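Local atomic coordinates of taurocyamine kinase (Schistosoma mansoni, PDB entry 4WOD), a protein that reversibly transfers phosphate between ATP and the guanidino group of taurocyamine, a reaction that uses magnesium. Residues R175-N187 / I207-E221. The protein carries 4 engineered substitutions. Sequence-based numbering, arbitrary orientation.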
ATOM      1  N   ARG A 175     -21.385  34.526  -3.903  1.00 36.35           N
ATOM      2  CA  ARG A 175     -20.931  33.232  -4.376  1.00 38.39           C
ATOM      3  C   ARG A 175     -19.404  33.143  -4.357  1.00 40.62           C
ATOM      4  O   ARG A 175     -18.833  32.193  -3.820  1.00 34.18           O
ATOM      5  CB  ARG A 175     -21.464  32.992  -5.785  1.00 37.52           C
ATOM      6  CG  ARG A 175     -21.259  31.607  -6.339  1.00 44.67           C
ATOM      7  CD  ARG A 175     -21.880  31.546  -7.723  1.00 48.42           C
ATOM      8  NE  ARG A 175     -23.005  32.474  -7.803  1.00 50.36           N
ATOM      9  CZ  ARG A 175     -23.668  32.769  -8.916  1.00 51.94           C
ATOM     10  NH1 ARG A 175     -23.319  32.210 -10.066  1.00 53.97           N
ATOM     11  NH2 ARG A 175     -24.680  33.631  -8.873  1.00 54.10           N
ATOM     12  N   ILE A 176     -18.758  34.151  -4.934  1.00 40.89           N
ATOM     13  CA  ILE A 176     -17.305  34.201  -5.003  1.00 41.73           C
ATOM     14  C   ILE A 176     -16.716  34.285  -3.600  1.00 36.90           C
ATOM     15  O   ILE A 176     -15.803  33.543  -3.257  1.00 34.82           O
ATOM     16  CB  ILE A 176     -16.819  35.401  -5.856  1.00 45.12           C
ATOM     17  CG1 ILE A 176     -17.091  35.140  -7.339  1.00 48.54           C
ATOM     18  CG2 ILE A 176     -15.329  35.662  -5.636  1.00 42.21           C
ATOM     19  CD1 ILE A 176     -16.979  36.380  -8.221  1.00 49.20           C
ATOM     20  N   LYS A 177     -17.255  35.182  -2.786  1.00 34.83           N
ATOM     21  CA  LYS A 177     -16.777  35.331  -1.417  1.00 39.11           C
ATOM     22  C   LYS A 177     -16.911  34.042  -0.590  1.00 39.42           C
ATOM     23  O   LYS A 177     -15.987  33.663   0.135  1.00 38.20           O
ATOM     24  CB  LYS A 177     -17.522  36.472  -0.721  1.00 40.30           C
ATOM     25  CG  LYS A 177     -17.214  36.592   0.770  1.00 44.36           C
ATOM     26  CD  LYS A 177     -17.248  38.043   1.227  1.00 46.31           C
ATOM     27  CE  LYS A 177     -18.574  38.698   0.869  1.00 50.29           C
ATOM     28  NZ  LYS A 177     -19.744  37.899   1.333  1.00 55.31           N
ATOM     29  N   LEU A 178     -18.057  33.371  -0.716  1.00 35.98           N
ATOM     30  CA  LEU A 178     -18.371  32.213   0.116  1.00 33.58           C
ATOM     31  C   LEU A 178     -17.574  30.984  -0.293  1.00 34.00           C
ATOM     32  O   LEU A 178     -17.191  30.175   0.550  1.00 24.92           O
ATOM     33  CB  LEU A 178     -19.867  31.902   0.061  1.00 33.84           C
ATOM     34  CG  LEU A 178     -20.768  32.888   0.800  1.00 32.73           C
ATOM     35  CD1 LEU A 178     -22.219  32.701   0.382  1.00 35.95           C
ATOM     36  CD2 LEU A 178     -20.614  32.723   2.310  1.00 29.99           C
ATOM     37  N   VAL A 179     -17.326  30.838  -1.588  1.00 32.70           N
ATOM     38  CA  VAL A 179     -16.498  29.733  -2.032  1.00 34.31           C
ATOM     39  C   VAL A 179     -15.036  30.019  -1.657  1.00 34.45           C
ATOM     40  O   VAL A 179     -14.281  29.103  -1.337  1.00 37.41           O
ATOM     41  CB  VAL A 179     -16.656  29.476  -3.549  1.00 38.80           C
ATOM     42  CG1 VAL A 179     -16.264  30.685  -4.327  1.00 37.53           C
ATOM     43  CG2 VAL A 179     -15.832  28.270  -3.990  1.00 41.03           C
ATOM     44  N   ASN A 180     -14.651  31.291  -1.658  1.00 32.61           N
ATOM     45  CA  ASN A 180     -13.301  31.668  -1.239  1.00 36.71           C
ATOM     46  C   ASN A 180     -13.067  31.348   0.230  1.00 38.00           C
ATOM     47  O   ASN A 180     -11.984  30.913   0.609  1.00 38.43           O
ATOM     48  CB  ASN A 180     -13.042  33.152  -1.503  1.00 37.64           C
ATOM     49  CG  ASN A 180     -12.612  33.409  -2.927  1.00 39.56           C
ATOM     50  OD1 ASN A 180     -12.499  32.475  -3.727  1.00 38.15           O
ATOM     51  ND2 ASN A 180     -12.378  34.669  -3.259  1.00 36.36           N
ATOM     52  N   ASP A 181     -14.095  31.540   1.047  1.00 37.39           N
ATOM     53  CA  ASP A 181     -14.018  31.168   2.457  1.00 40.80           C
ATOM     54  C   ASP A 181     -14.341  29.685   2.676  1.00 33.96           C
ATOM     55  O   ASP A 181     -14.404  29.219   3.807  1.00 36.91           O
ATOM     56  CB  ASP A 181     -14.956  32.048   3.279  1.00 37.79           C
ATOM     57  CG  ASP A 181     -14.505  33.494   3.302  1.00 42.63           C
ATOM     58  OD1 ASP A 181     -13.282  33.732   3.193  1.00 46.64           O
ATOM     59  OD2 ASP A 181     -15.365  34.389   3.412  1.00 47.94           O
ATOM     60  N   HIS A 182     -14.539  28.966   1.577  1.00 35.18           N
ATOM     61  CA  HIS A 182     -14.863  27.540   1.584  1.00 37.46           C
ATOM     62  C   HIS A 182     -16.112  27.222   2.389  1.00 35.77           C
ATOM     63  O   HIS A 182     -16.184  26.193   3.060  1.00 32.69           O
ATOM     64  CB  HIS A 182     -13.676  26.733   2.104  1.00 37.83           C
ATOM     65  CG  HIS A 182     -12.427  26.965   1.319  1.00 43.45           C
ATOM     66  ND1 HIS A 182     -11.409  27.783   1.763  1.00 41.40           N
ATOM     67  CD2 HIS A 182     -12.054  26.530   0.092  1.00 44.62           C
ATOM     68  CE1 HIS A 182     -10.451  27.821   0.854  1.00 46.67           C
ATOM     69  NE2 HIS A 182     -10.818  27.071  -0.170  1.00 53.98           N
ATOM     70  N   PHE A 183     -17.102  28.104   2.307  1.00 31.03           N
ATOM     71  CA  PHE A 183     -18.397  27.837   2.910  1.00 30.16           C
ATOM     72  C   PHE A 183     -19.407  27.347   1.880  1.00 29.36           C
ATOM     73  O   PHE A 183     -20.437  26.774   2.233  1.00 26.63           O
ATOM     74  CB  PHE A 183     -18.928  29.088   3.599  1.00 29.40           C
ATOM     75  CG  PHE A 183     -18.096  29.525   4.765  1.00 30.53           C
ATOM     76  CD1 PHE A 183     -17.336  28.602   5.469  1.00 31.99           C
ATOM     77  CD2 PHE A 183     -18.058  30.855   5.147  1.00 30.03           C
ATOM     78  CE1 PHE A 183     -16.560  28.999   6.548  1.00 34.52           C
ATOM     79  CE2 PHE A 183     -17.287  31.262   6.229  1.00 33.68           C
ATOM     80  CZ  PHE A 183     -16.538  30.332   6.929  1.00 36.66           C
ATOM     81  N   LEU A 184     -19.123  27.570   0.606  1.00 31.53           N
ATOM     82  CA  LEU A 184     -20.129  27.310  -0.417  1.00 27.64           C
ATOM     83  C   LEU A 184     -19.770  26.115  -1.283  1.00 30.15           C
ATOM     84  O   LEU A 184     -18.612  25.925  -1.661  1.00 26.55           O
ATOM     85  CB  LEU A 184     -20.333  28.542  -1.293  1.00 32.53           C
ATOM     86  CG  LEU A 184     -21.481  28.455  -2.297  1.00 32.32           C
ATOM     87  CD1 LEU A 184     -22.776  28.086  -1.581  1.00 30.24           C
ATOM     88  CD2 LEU A 184     -21.629  29.765  -3.050  1.00 31.46           C
ATOM     89  N   PHE A 185     -20.779  25.311  -1.599  1.00 28.24           N
ATOM     90  CA  PHE A 185     -20.577  24.177  -2.475  1.00 28.20           C
ATOM     91  C   PHE A 185     -20.975  24.544  -3.883  1.00 30.89           C
ATOM     92  O   PHE A 185     -21.771  25.462  -4.089  1.00 30.71           O
ATOM     93  CB  PHE A 185     -21.359  22.959  -1.992  1.00 25.52           C
ATOM     94  CG  PHE A 185     -22.849  23.178  -1.846  1.00 25.55           C
ATOM     95  CD1 PHE A 185     -23.710  22.948  -2.908  1.00 23.29           C
ATOM     96  CD2 PHE A 185     -23.394  23.532  -0.620  1.00 21.06           C
ATOM     97  CE1 PHE A 185     -25.075  23.082  -2.756  1.00 21.05           C
ATOM     98  CE2 PHE A 185     -24.756  23.688  -0.469  1.00 20.44           C
ATOM     99  CZ  PHE A 185     -25.600  23.458  -1.541  1.00 21.63           C
ATOM    100  N   ARG A 186     -20.416  23.825  -4.850  1.00 33.71           N
ATOM    101  CA  ARG A 186     -20.663  24.118  -6.255  1.00 37.25           C
ATOM    102  C   ARG A 186     -21.141  22.868  -6.978  1.00 32.25           C
ATOM    103  O   ARG A 186     -21.027  21.762  -6.452  1.00 34.39           O
ATOM    104  CB  ARG A 186     -19.397  24.668  -6.929  1.00 41.07           C
ATOM    105  CG  ARG A 186     -18.953  26.035  -6.420  1.00 39.08           C
ATOM    106  CD  ARG A 186     -17.655  26.480  -7.090  1.00 51.01           C
ATOM    107  NE  ARG A 186     -16.648  25.420  -7.100  1.00 56.18           N
ATOM    108  CZ  ARG A 186     -15.556  25.433  -7.859  1.00 60.45           C
ATOM    109  NH1 ARG A 186     -15.321  26.459  -8.670  1.00 62.93           N
ATOM    110  NH2 ARG A 186     -14.695  24.424  -7.807  1.00 56.53           N
ATOM    111  N   ASN A 187     -21.687  23.055  -8.174  1.00 30.16           N
ATOM    112  CA  ASN A 187     -22.092  21.941  -9.014  1.00 28.15           C
ATOM    113  C   ASN A 187     -20.951  21.494  -9.914  1.00 27.39           C
ATOM    114  O   ASN A 187     -21.037  21.601 -11.133  1.00 31.95           O
ATOM    115  CB  ASN A 187     -23.319  22.309  -9.856  1.00 29.93           C
ATOM    116  CG  ASN A 187     -23.158  23.637 -10.594  1.00 32.91           C
ATOM    117  OD1 ASN A 187     -22.605  24.598 -10.060  1.00 37.66           O
ATOM    118  ND2 ASN A 187     -23.653  23.693 -11.824  1.00 31.29           N
ATOM    119  N   ILE A 207     -26.878  27.311   2.227  1.00 16.54           N
ATOM    120  CA  ILE A 207     -25.917  27.090   3.305  1.00 17.82           C
ATOM    121  C   ILE A 207     -26.251  27.945   4.510  1.00 23.23           C
ATOM    122  O   ILE A 207     -26.846  29.020   4.375  1.00 23.69           O
ATOM    123  CB  ILE A 207     -24.454  27.401   2.869  1.00 22.23           C
ATOM    124  CG1 ILE A 207     -24.271  28.887   2.579  1.00 24.49           C
ATOM    125  CG2 ILE A 207     -24.068  26.610   1.644  1.00 19.52           C
ATOM    126  CD1 ILE A 207     -22.814  29.275   2.430  1.00 27.44           C
ATOM    127  N   PHE A 208     -25.858  27.466   5.685  1.00 19.10           N
ATOM    128  CA  PHE A 208     -26.077  28.195   6.927  1.00 22.12           C
ATOM    129  C   PHE A 208     -24.748  28.320   7.672  1.00 21.47           C
ATOM    130  O   PHE A 208     -24.004  27.339   7.787  1.00 19.57           O
ATOM    131  CB  PHE A 208     -27.123  27.486   7.799  1.00 20.17           C
ATOM    132  CG  PHE A 208     -27.358  28.156   9.136  1.00 25.28           C
ATOM    133  CD1 PHE A 208     -28.374  29.087   9.288  1.00 22.76           C
ATOM    134  CD2 PHE A 208     -26.547  27.869  10.234  1.00 20.85           C
ATOM    135  CE1 PHE A 208     -28.590  29.719  10.507  1.00 26.10           C
ATOM    136  CE2 PHE A 208     -26.760  28.492  11.460  1.00 23.23           C
ATOM    137  CZ  PHE A 208     -27.779  29.415  11.599  1.00 23.79           C
ATOM    138  N   ILE A 209     -24.456  29.526   8.165  1.00 18.49           N
ATOM    139  CA  ILE A 209     -23.228  29.801   8.903  1.00 21.65           C
ATOM    140  C   ILE A 209     -23.555  30.561  10.181  1.00 25.57           C
ATOM    141  O   ILE A 209     -24.364  31.496  10.155  1.00 26.03           O
ATOM    142  CB  ILE A 209     -22.221  30.644   8.085  1.00 25.64           C
ATOM    143  CG1 ILE A 209     -22.342  30.364   6.590  1.00 25.61           C
ATOM    144  CG2 ILE A 209     -20.771  30.454   8.593  1.00 24.41           C
ATOM    145  CD1 ILE A 209     -21.435  31.214   5.757  1.00 27.93           C
ATOM    146  N   ASN A 210     -22.940  30.172  11.295  1.00 23.58           N
ATOM    147  CA  ASN A 210     -23.149  30.920  12.528  1.00 24.99           C
ATOM    148  C   ASN A 210     -22.219  32.130  12.572  1.00 25.73           C
ATOM    149  O   ASN A 210     -21.320  32.273  11.737  1.00 21.68           O
ATOM    150  CB  ASN A 210     -22.976  30.032  13.776  1.00 27.26           C
ATOM    151  CG  ASN A 210     -21.530  29.559  14.009  1.00 22.46           C
ATOM    152  OD1 ASN A 210     -20.703  29.492  13.094  1.00 20.52           O
ATOM    153  ND2 ASN A 210     -21.247  29.183  15.249  1.00 22.91           N
ATOM    154  N   LYS A 211     -22.472  33.018  13.529  1.00 29.06           N
ATOM    155  CA  LYS A 211     -21.730  34.268  13.609  1.00 26.83           C
ATOM    156  C   LYS A 211     -20.244  34.022  13.822  1.00 24.27           C
ATOM    157  O   LYS A 211     -19.425  34.717  13.235  1.00 29.19           O
ATOM    158  CB  LYS A 211     -22.299  35.155  14.713  1.00 30.75           C
ATOM    159  CG  LYS A 211     -23.704  35.643  14.398  1.00 35.20           C
ATOM    160  CD  LYS A 211     -24.190  36.706  15.378  1.00 46.00           C
ATOM    161  CE  LYS A 211     -25.009  36.081  16.502  1.00 46.38           C
ATOM    162  NZ  LYS A 211     -26.042  37.024  17.017  1.00 54.92           N
ATOM    163  N   GLN A 212     -19.895  33.007  14.616  1.00 25.26           N
ATOM    164  CA  GLN A 212     -18.483  32.711  14.897  1.00 25.58           C
ATOM    165  C   GLN A 212     -17.784  32.000  13.747  1.00 27.30           C
ATOM    166  O   GLN A 212     -16.587  31.749  13.821  1.00 27.01           O
ATOM    167  CB  GLN A 212     -18.332  31.842  16.156  1.00 28.27           C
ATOM    168  CG  GLN A 212     -18.970  32.372  17.420  1.00 29.50           C
ATOM    169  CD  GLN A 212     -20.363  31.820  17.625  1.00 40.92           C
ATOM    170  OE1 GLN A 212     -21.286  32.115  16.850  1.00 40.53           O
ATOM    171  NE2 GLN A 212     -20.529  31.000  18.666  1.00 38.25           N
ATOM    172  N   LYS A 213     -18.535  31.644  12.706  1.00 25.89           N
ATOM    173  CA  LYS A 213     -17.981  30.963  11.530  1.00 22.51           C
ATOM    174  C   LYS A 213     -17.229  29.664  11.859  1.00 20.90           C
ATOM    175  O   LYS A 213     -16.240  29.328  11.212  1.00 20.75           O
ATOM    176  CB  LYS A 213     -17.061  31.911  10.757  1.00 28.87           C
ATOM    177  CG  LYS A 213     -17.735  33.229  10.362  1.00 30.71           C
ATOM    178  CD  LYS A 213     -17.034  33.914   9.199  1.00 33.12           C
ATOM    179  CE  LYS A 213     -17.739  35.233   8.860  1.00 46.25           C
ATOM    180  NZ  LYS A 213     -17.294  35.835   7.564  1.00 52.20           N
ATOM    181  N   ASN A 214     -17.707  28.943  12.868  1.00 20.02           N
ATOM    182  CA  ASN A 214     -17.146  27.647  13.232  1.00 19.53           C
ATOM    183  C   ASN A 214     -18.203  26.527  13.148  1.00 19.90           C
ATOM    184  O   ASN A 214     -17.981  25.414  13.630  1.00 20.48           O
ATOM    185  CB  ASN A 214     -16.536  27.708  14.639  1.00 23.02           C
ATOM    186  CG  ASN A 214     -17.553  28.083  15.699  1.00 22.79           C
ATOM    187  OD1 ASN A 214     -18.759  28.044  15.450  1.00 19.14           O
ATOM    188  ND2 ASN A 214     -17.074  28.425  16.895  1.00 20.08           N
ATOM    189  N   PHE A 215     -19.345  26.855  12.543  1.00 16.69           N
ATOM    190  CA  PHE A 215     -20.488  25.953  12.380  1.00 19.93           C
ATOM    191  C   PHE A 215     -21.113  26.241  11.033  1.00 19.39           C
ATOM    192  O   PHE A 215     -21.456  27.377  10.731  1.00 20.23           O
ATOM    193  CB  PHE A 215     -21.513  26.137  13.498  1.00 16.27           C
ATOM    194  CG  PHE A 215     -22.728  25.235  13.382  1.00 16.47           C
ATOM    195  CD1 PHE A 215     -22.661  23.906  13.787  1.00 18.46           C
ATOM    196  CD2 PHE A 215     -23.938  25.725  12.897  1.00 20.53           C
ATOM    197  CE1 PHE A 215     -23.777  23.070  13.691  1.00 20.97           C
ATOM    198  CE2 PHE A 215     -25.059  24.900  12.796  1.00 18.14           C
ATOM    199  CZ  PHE A 215     -24.977  23.571  13.198  1.00 19.78           C
ATOM    200  N   LEU A 216     -21.255  25.210  10.212  1.00 18.17           N
ATOM    201  CA  LEU A 216     -21.634  25.403   8.815  1.00 14.14           C
ATOM    202  C   LEU A 216     -22.605  24.306   8.387  1.00 17.86           C
ATOM    203  O   LEU A 216     -22.384  23.119   8.718  1.00 21.00           O
ATOM    204  CB  LEU A 216     -20.381  25.393   7.937  1.00 15.29           C
ATOM    205  CG  LEU A 216     -20.556  25.270   6.422  1.00 19.12           C
ATOM    206  CD1 LEU A 216     -21.039  26.581   5.809  1.00 22.21           C
ATOM    207  CD2 LEU A 216     -19.269  24.804   5.750  1.00 21.10           C
ATOM    208  N   VAL A 217     -23.687  24.671   7.696  1.00 19.51           N
ATOM    209  CA  VAL A 217     -24.653  23.650   7.252  1.00 15.36           C
ATOM    210  C   VAL A 217     -24.973  23.725   5.766  1.00 17.91           C
ATOM    211  O   VAL A 217     -25.324  24.790   5.264  1.00 19.74           O
ATOM    212  CB  VAL A 217     -25.993  23.735   8.026  1.00 19.95           C
ATOM    213  CG1 VAL A 217     -26.928  22.641   7.544  1.00 17.14           C
ATOM    214  CG2 VAL A 217     -25.770  23.590   9.531  1.00 16.18           C
ATOM    215  N   TRP A 218     -24.857  22.589   5.074  1.00 15.19           N
ATOM    216  CA  TRP A 218     -25.234  22.484   3.666  1.00 16.41           C
ATOM    217  C   TRP A 218     -26.601  21.818   3.543  1.00 16.31           C
ATOM    218  O   TRP A 218     -26.825  20.712   4.074  1.00 19.64           O
ATOM    219  CB  TRP A 218     -24.186  21.687   2.883  1.00 20.06           C
ATOM    220  CG  TRP A 218     -22.905  22.430   2.655  1.00 24.99           C
ATOM    221  CD1 TRP A 218     -22.634  23.726   2.998  1.00 23.64           C
ATOM    222  CD2 TRP A 218     -21.712  21.925   2.023  1.00 27.70           C
ATOM    223  NE1 TRP A 218     -21.357  24.058   2.616  1.00 21.82           N
ATOM    224  CE2 TRP A 218     -20.770  22.975   2.019  1.00 27.76           C
ATOM    225  CE3 TRP A 218     -21.357  20.692   1.463  1.00 28.25           C
ATOM    226  CZ2 TRP A 218     -19.487  22.826   1.474  1.00 30.99           C
ATOM    227  CZ3 TRP A 218     -20.084  20.547   0.918  1.00 28.19           C
ATOM    228  CH2 TRP A 218     -19.167  21.611   0.929  1.00 30.65           C
ATOM    229  N   ILE A 219     -27.515  22.491   2.850  1.00 15.95           N
ATOM    230  CA  ILE A 219     -28.843  21.956   2.619  1.00 13.90           C
ATOM    231  C   ILE A 219     -28.983  21.490   1.174  1.00 16.02           C
ATOM    232  O   ILE A 219     -28.835  22.285   0.244  1.00 17.12           O
ATOM    233  CB  ILE A 219     -29.931  22.999   2.930  1.00 17.25           C
ATOM    234  CG1 ILE A 219     -29.784  23.498   4.373  1.00 20.03           C
ATOM    235  CG2 ILE A 219     -31.325  22.408   2.683  1.00 19.91           C
ATOM    236  CD1 ILE A 219     -30.939  24.352   4.827  1.00 27.71           C
ATOM    237  N   ASN A 220     -29.236  20.191   1.010  1.00 17.34           N
ATOM    238  CA  ASN A 220     -29.511  19.555  -0.287  1.00 16.06           C
ATOM    239  C   ASN A 220     -28.356  19.608  -1.268  1.00 16.35           C
ATOM    240  O   ASN A 220     -28.554  19.554  -2.494  1.00 15.07           O
ATOM    241  CB  ASN A 220     -30.775  20.158  -0.899  1.00 20.54           C
ATOM    242  CG  ASN A 220     -32.029  19.580  -0.275  1.00 19.59           C
ATOM    243  OD1 ASN A 220     -32.011  18.434   0.166  1.00 19.73           O
ATOM    244  ND2 ASN A 220     -33.120  20.363  -0.225  1.00 16.94           N
ATOM    245  N   GLU A 221     -27.139  19.670  -0.736  1.00 13.89           N
ATOM    246  CA  GLU A 221     -25.958  19.598  -1.591  1.00 17.34           C
ATOM    247  C   GLU A 221     -25.807  18.182  -2.162  1.00 21.45           C
ATOM    248  O   GLU A 221     -25.410  18.002  -3.313  1.00 25.38           O
ATOM    249  CB  GLU A 221     -24.699  20.007  -0.818  1.00 19.39           C
ATOM    250  CG  GLU A 221     -23.412  19.906  -1.644  1.00 24.15           C
ATOM    251  CD  GLU A 221     -22.683  18.586  -1.471  1.00 26.53           C
ATOM    252  OE1 GLU A 221     -22.805  17.967  -0.393  1.00 24.78           O
ATOM    253  OE2 GLU A 221     -21.977  18.175  -2.418  1.00 32.32           O
TER
HETATM  254  O   HOH W   1     -21.488  19.496  -5.128  1.00 26.42           O
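The end of helix 172-180 and the loop after it lie against the beta hairpin of strands 206-210 and 215-219, part of the antiparallel sheet of the phosphagen kinase catalytic domain. The helix closes with a Schellman motif, in which His-182, a predicted ATP-binding residue, has positive phi. Phe-183 and Phe-185 follow and pack on the hairpin. The indole NE1 of Trp-218 donates to the backbone O of Phe-183 at 2.9 Å, with an N-H...O angle of 154°. The donor sits above the carbonyl plane. Methyl CD1 atoms of Ile-207 and Leu-216 also approach this oxygen. Phe-185 turns a ring edge to the face of Trp-218, planes 60° apart, and its CB lies over the six-membered ring, 3.8 Å from the centroid. Phe-185 CG lies between the backbone N and the carbonyl carbon (chi1 57°), which turns the ring toward Trp-218 and Glu-221. Glu-221 CB stands over the centre of this ring, 3.5 Å from the centroid. The Glu-221 chain then bends at chi2, and OE2 accepts from a water that also donates to Arg-186 O at 2.7 Å. Phe-183 crosses Ile-209 at about a right angle, its CD2 3.5 Å from Ile-209 CD1. Lys-213 CD meets the edge of the same ring at CE2. Leu-178 CD1 reaches Ile-207 CD1 at 4.0 Å. Glu-221 lies near Arg-226, a predicted ATP-binding residue. The contact is mainly apolar, with one direct hydrogen bond, which together with the Phe-185 packing probably limits the rotation of the indole.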